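Putative isochorismatase (Streptomyces avermitilis, PDB 3KL2) probably acts as a hydrolase of the isochorismatase-like cysteine hydrolase family. Local coordinates at the interface of chains A and B. Numbering follows the deposited sequence. Chains: chain A/B, Putative isochorismatase.

The interface of chains A and B. Residues chain A 134, 162-163, 166-167, 170; chain B 170, 205.
B:Arg170 reaches across the two-fold contact between chains A and B and sets its guanidinium edge-on against the loop and first turn of helix 164-174 of chain A. Its side chain runs extended from CG to NE (chi2 174°), which carries the guanidinium over to the partner. NH2 gives a nearly straight hydrogen bond (163° at H) to the backbone carbonyl O of A:Asn162 at 2.7 Å, and NH1 a second to the hydroxyl OG of A:Ser167 at 2.9 Å. Both acceptors lie in the guanidinium plane, which fixes the rotation of the group. A:Glu166 works from a face instead: its carboxylate stacks on the guanidinium with the planes 27° apart, OE2 making a salt bridge to NH2 of B:Arg170 at 3.4 Å. Over the opposite face lies the ring of B:Phe205, whose CZ meets the sulfur SG of A:Cys163 at 3.8 Å, while CE1 touches A:Leu134 CD2. The two arginines cross at about a right angle, CD of A:Arg170 3.7 Å from CD of B:Arg170. Further out, A:Ser167 OG donates to A:Cys163 O from above the carbonyl plane, and A:Arg170 holds OE2 of A:Glu166 side-on through NE and NH2. Were B:Arg170 an alanine, the A:Asn162 carbonyl and A:Ser167 hydroxyl would probably lose their mate across the interface. A:Cys163 directly precedes the family's likely nucleophilic cysteine, and this contact, repeated by symmetry, may steady that segment if the pairing is biological.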
ATOM      1  N   LEU A 134     -12.544   3.346   5.976  1.00 20.70           N
ATOM      2  CA  LEU A 134     -12.818   4.761   5.824  1.00 19.77           C
ATOM      3  C   LEU A 134     -12.013   5.378   4.723  1.00 20.62           C
ATOM      4  O   LEU A 134     -12.512   6.207   3.916  1.00 21.76           O
ATOM      5  CB  LEU A 134     -12.527   5.473   7.145  1.00 20.00           C
ATOM      6  CG  LEU A 134     -13.284   4.988   8.413  1.00 19.02           C
ATOM      7  CD1 LEU A 134     -14.807   4.747   8.150  1.00 16.61           C
ATOM      8  CD2 LEU A 134     -12.635   3.786   9.014  1.00 16.33           C
ATOM      9  N   ASN A 162     -14.729  14.725   8.341  1.00 21.33           N
ATOM     10  CA  ASN A 162     -13.548  14.463   9.176  1.00 22.48           C
ATOM     11  C   ASN A 162     -13.180  13.000   9.291  1.00 22.86           C
ATOM     12  O   ASN A 162     -12.234  12.666   9.998  1.00 23.85           O
ATOM     13  CB  ASN A 162     -13.660  15.095  10.585  1.00 23.02           C
ATOM     14  CG  ASN A 162     -14.891  14.629  11.328  1.00 23.62           C
ATOM     15  OD1 ASN A 162     -15.967  14.499  10.745  1.00 26.34           O
ATOM     16  ND2 ASN A 162     -14.727  14.321  12.593  1.00 26.05           N
ATOM     17  N   CYS A 163     -13.890  12.129   8.585  1.00 23.27           N
ATOM     18  CA  CYS A 163     -13.620  10.725   8.658  1.00 24.05           C
ATOM     19  C   CYS A 163     -13.083  10.220   7.311  1.00 23.84           C
ATOM     20  O   CYS A 163     -11.933  10.484   6.978  1.00 23.90           O
ATOM     21  CB  CYS A 163     -14.859   9.995   9.144  1.00 24.15           C
ATOM     22  SG  CYS A 163     -14.485   8.302   9.648  1.00 27.81           S
ATOM     23  N   GLU A 166     -11.592  12.938   4.975  1.00 19.92           N
ATOM     24  CA  GLU A 166     -10.271  13.316   5.408  1.00 20.34           C
ATOM     25  C   GLU A 166      -9.249  12.182   5.222  1.00 19.72           C
ATOM     26  O   GLU A 166      -8.104  12.446   4.872  1.00 18.63           O
ATOM     27  CB  GLU A 166     -10.296  13.813   6.826  1.00 20.89           C
ATOM     28  CG  GLU A 166      -9.190  14.799   7.096  1.00 24.87           C
ATOM     29  CD  GLU A 166      -9.185  15.321   8.515  1.00 24.43           C
ATOM     30  OE1 GLU A 166     -10.193  15.897   8.912  1.00 25.55           O
ATOM     31  OE2 GLU A 166      -8.166  15.165   9.214  1.00 27.75           O
ATOM     32  N   SER A 167      -9.654  10.931   5.454  1.00 19.08           N
ATOM     33  CA  SER A 167      -8.707   9.821   5.325  1.00 19.50           C
ATOM     34  C   SER A 167      -8.233   9.631   3.881  1.00 19.12           C
ATOM     35  O   SER A 167      -7.046   9.410   3.632  1.00 19.41           O
ATOM     36  CB  SER A 167      -9.300   8.543   5.809  1.00 19.11           C
ATOM     37  OG  SER A 167      -9.381   8.579   7.187  1.00 21.33           O
ATOM     38  N   ARG A 170      -5.828  12.444   2.992  1.00 18.41           N
ATOM     39  CA  ARG A 170      -4.491  12.245   3.534  1.00 17.81           C
ATOM     40  C   ARG A 170      -3.686  11.268   2.666  1.00 17.33           C
ATOM     41  O   ARG A 170      -2.562  11.575   2.208  1.00 15.90           O
ATOM     42  CB  ARG A 170      -4.562  11.834   4.990  1.00 17.99           C
ATOM     43  CG  ARG A 170      -5.018  12.958   5.885  1.00 18.33           C
ATOM     44  CD  ARG A 170      -5.384  12.476   7.301  1.00 19.60           C
ATOM     45  NE  ARG A 170      -5.741  13.617   8.157  1.00 19.45           N
ATOM     46  CZ  ARG A 170      -4.922  14.209   9.022  1.00 22.40           C
ATOM     47  NH1 ARG A 170      -3.677  13.755   9.234  1.00 21.13           N
ATOM     48  NH2 ARG A 170      -5.374  15.250   9.719  1.00 23.99           N
TER
ATOM     49  N   ARG B 170      -4.854   6.757  11.570  1.00 14.56           N
ATOM     50  CA  ARG B 170      -5.889   6.425  10.572  1.00 14.33           C
ATOM     51  C   ARG B 170      -5.507   5.218   9.748  1.00 14.19           C
ATOM     52  O   ARG B 170      -6.316   4.306   9.575  1.00 14.98           O
ATOM     53  CB  ARG B 170      -6.158   7.626   9.646  1.00 13.65           C
ATOM     54  CG  ARG B 170      -6.983   8.759  10.313  1.00 15.36           C
ATOM     55  CD  ARG B 170      -7.100   9.987   9.436  1.00 15.48           C
ATOM     56  NE  ARG B 170      -7.842  11.051  10.101  1.00 16.41           N
ATOM     57  CZ  ARG B 170      -9.128  11.385   9.914  1.00 14.03           C
ATOM     58  NH1 ARG B 170      -9.919  10.762   9.068  1.00 14.48           N
ATOM     59  NH2 ARG B 170      -9.632  12.383  10.614  1.00 15.87           N
ATOM     60  N   PHE B 205     -10.579   6.287  15.596  1.00 18.50           N
ATOM     61  CA  PHE B 205      -9.533   5.415  15.006  1.00 18.64           C
ATOM     62  C   PHE B 205      -8.583   4.790  15.975  1.00 19.16           C
ATOM     63  O   PHE B 205      -7.637   4.138  15.536  1.00 19.95           O
ATOM     64  CB  PHE B 205      -8.675   6.157  13.989  1.00 17.85           C
ATOM     65  CG  PHE B 205      -9.441   6.792  12.869  1.00 16.78           C
ATOM     66  CD1 PHE B 205      -9.789   6.067  11.763  1.00 18.23           C
ATOM     67  CD2 PHE B 205      -9.756   8.144  12.904  1.00 19.94           C
ATOM     68  CE1 PHE B 205     -10.477   6.659  10.701  1.00 19.90           C
ATOM     69  CE2 PHE B 205     -10.449   8.771  11.851  1.00 18.88           C
ATOM     70  CZ  PHE B 205     -10.811   8.021  10.742  1.00 19.68           C
TER